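Local coordinates for protein isoaspartyl dipeptidase (Fervidobacterium islandicum, PDB 7CDH) that probably hydrolyses isoaspartyl (beta-aspartyl) dipeptides as a zinc-dependent M38 metallopeptidase of the amidohydrolase family, at residues 280-285 / 312-317. Sequence-based numbering, arbitrary orientation.
Sequences VTISSD and YTIRKV. With ZN (zinc ion), chain L.
With chi1 at 62°, I282 CG1 sits over its own backbone, flanked by N and the carbonyl carbon, and the extended second torsion (165°) carries CD1 to T313, whose CG2 lies anti to the backbone N. The two methyls, I282 CD1 and T313 CG2, meet at 3.9 Å, the two side chains running antiparallel to each other. I314 adds a looser apolar contact, its CG1 4.5 Å from I282 CD1, while its side chain also packs on L57 of strand 51-59. The contact illustrates the alternation of a TIM-barrel strand: I282 and V280 both touch helix 264-273, whereas T281 and S283 point the other way and hydrogen-bond through their hydroxyls to D246 of the neighbouring parallel strand 245-248. Just past the strand's C-terminal end, where TIM barrels carry their active sites, D285 OD1 binds a zinc ion at 2.4 Å, in a site completed by H61, H63 and E156. T313 turns OG1 back to A309 O, one turn earlier in the helix, which satisfies the hydroxyl and leaves its methyl to the strand. Carbon atoms alone carry the contact, so dispersion and exclusion of water, without directional bonds, probably hold helix 309-318 against I282.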
loop_
_atom_site.group_PDB
_atom_site.type_symbol
_atom_site.label_atom_id
_atom_site.label_comp_id
_atom_site.label_asym_id
_atom_site.label_seq_id
_atom_site.Cartn_x
_atom_site.Cartn_y
_atom_site.Cartn_z
ATOM N N VAL A 280 -32.497 -5.995 29.415
ATOM C CA VAL A 280 -32.101 -7.399 29.147
ATOM C C VAL A 280 -32.601 -7.773 27.771
ATOM O O VAL A 280 -33.736 -7.427 27.467
ATOM C CB VAL A 280 -32.646 -8.339 30.226
ATOM C CG1 VAL A 280 -32.594 -9.781 29.749
ATOM C CG2 VAL A 280 -31.851 -8.167 31.498
ATOM N N THR A 281 -31.727 -8.353 26.945
ATOM C CA THR A 281 -32.136 -8.975 25.662
ATOM C C THR A 281 -31.737 -10.440 25.752
ATOM O O THR A 281 -30.927 -10.762 26.602
ATOM C CB THR A 281 -31.569 -8.247 24.432
ATOM O OG1 THR A 281 -30.160 -8.435 24.462
ATOM C CG2 THR A 281 -31.886 -6.768 24.382
ATOM N N ILE A 282 -32.334 -11.277 24.928
ATOM C CA ILE A 282 -31.787 -12.621 24.626
ATOM C C ILE A 282 -31.484 -12.753 23.123
ATOM O O ILE A 282 -32.089 -12.023 22.267
ATOM C CB ILE A 282 -32.750 -13.708 25.128
ATOM C CG1 ILE A 282 -34.107 -13.639 24.429
ATOM C CG2 ILE A 282 -32.866 -13.629 26.643
ATOM C CD1 ILE A 282 -34.943 -14.886 24.619
ATOM N N SER A 283 -30.588 -13.690 22.812
ATOM C CA SER A 283 -30.172 -14.012 21.423
ATOM C C SER A 283 -29.880 -15.513 21.292
ATOM O O SER A 283 -29.439 -16.144 22.281
ATOM C CB SER A 283 -28.989 -13.160 21.041
ATOM O OG SER A 283 -27.837 -13.509 21.800
ATOM N N SER A 284 -30.100 -16.080 20.112
ATOM C CA SER A 284 -29.893 -17.535 19.874
ATOM C C SER A 284 -28.412 -17.837 19.853
ATOM O O SER A 284 -28.019 -18.944 20.324
ATOM C CB SER A 284 -30.506 -17.983 18.601
ATOM O OG SER A 284 -30.126 -17.127 17.534
ATOM N N ASP A 285 -27.626 -16.906 19.312
ATOM C CA ASP A 285 -26.266 -17.221 18.814
ATOM C C ASP A 285 -26.407 -18.305 17.733
ATOM O O ASP A 285 -25.663 -19.300 17.760
ATOM C CB ASP A 285 -25.378 -17.681 19.968
ATOM C CG ASP A 285 -23.918 -17.404 19.703
ATOM O OD1 ASP A 285 -23.666 -16.748 18.704
ATOM O OD2 ASP A 285 -23.055 -17.794 20.526
ATOM N N TYR A 312 -38.448 -20.645 22.371
ATOM C CA TYR A 312 -38.281 -21.687 23.403
ATOM C C TYR A 312 -38.044 -21.010 24.758
ATOM O O TYR A 312 -38.657 -21.448 25.755
ATOM C CB TYR A 312 -37.144 -22.632 23.019
ATOM C CG TYR A 312 -36.912 -23.759 23.992
ATOM C CD1 TYR A 312 -37.728 -24.875 24.019
ATOM C CD2 TYR A 312 -35.879 -23.704 24.897
ATOM C CE1 TYR A 312 -37.500 -25.915 24.903
ATOM C CE2 TYR A 312 -35.643 -24.721 25.796
ATOM C CZ TYR A 312 -36.453 -25.835 25.794
ATOM O OH TYR A 312 -36.190 -26.825 26.688
ATOM N N THR A 313 -37.144 -20.026 24.799
ATOM C CA THR A 313 -36.671 -19.373 26.054
ATOM C C THR A 313 -37.833 -18.542 26.617
ATOM O O THR A 313 -38.094 -18.666 27.790
ATOM C CB THR A 313 -35.344 -18.613 25.874
ATOM O OG1 THR A 313 -34.329 -19.584 25.570
ATOM C CG2 THR A 313 -34.917 -17.840 27.107
ATOM N N ILE A 314 -38.573 -17.839 25.775
ATOM C CA ILE A 314 -39.786 -17.084 26.184
ATOM C C ILE A 314 -40.810 -18.052 26.824
ATOM O O ILE A 314 -41.363 -17.721 27.898
ATOM C CB ILE A 314 -40.352 -16.317 24.988
ATOM C CG1 ILE A 314 -39.422 -15.175 24.585
ATOM C CG2 ILE A 314 -41.763 -15.807 25.270
ATOM C CD1 ILE A 314 -39.742 -14.604 23.223
ATOM N N ARG A 315 -41.037 -19.214 26.222
ATOM C CA ARG A 315 -41.979 -20.231 26.737
ATOM C C ARG A 315 -41.482 -20.747 28.096
ATOM O O ARG A 315 -42.335 -20.979 28.974
ATOM C CB ARG A 315 -42.173 -21.362 25.731
ATOM C CG ARG A 315 -43.091 -20.984 24.582
ATOM C CD ARG A 315 -43.384 -22.151 23.680
ATOM N NE ARG A 315 -44.323 -23.045 24.335
ATOM C CZ ARG A 315 -44.961 -24.064 23.746
ATOM N NH1 ARG A 315 -44.760 -24.337 22.468
ATOM N NH2 ARG A 315 -45.809 -24.803 24.448
ATOM N N LYS A 316 -40.176 -20.880 28.318
ATOM C CA LYS A 316 -39.684 -21.383 29.626
ATOM C C LYS A 316 -39.902 -20.329 30.715
ATOM O O LYS A 316 -40.104 -20.720 31.879
ATOM C CB LYS A 316 -38.221 -21.825 29.571
ATOM C CG LYS A 316 -37.982 -23.194 28.946
ATOM C CD LYS A 316 -38.878 -24.305 29.439
ATOM C CE LYS A 316 -38.257 -25.675 29.247
ATOM N NZ LYS A 316 -39.267 -26.727 28.964
ATOM N N VAL A 317 -39.875 -19.045 30.375
ATOM C CA VAL A 317 -40.047 -17.961 31.383
ATOM C C VAL A 317 -41.547 -17.860 31.752
ATOM O O VAL A 317 -41.852 -17.754 32.949
ATOM C CB VAL A 317 -39.426 -16.637 30.899
ATOM C CG1 VAL A 317 -39.608 -15.509 31.925
ATOM C CG2 VAL A 317 -37.950 -16.817 30.596
HETATM ZN ZN ZN L . -21.738 -15.371 18.663
#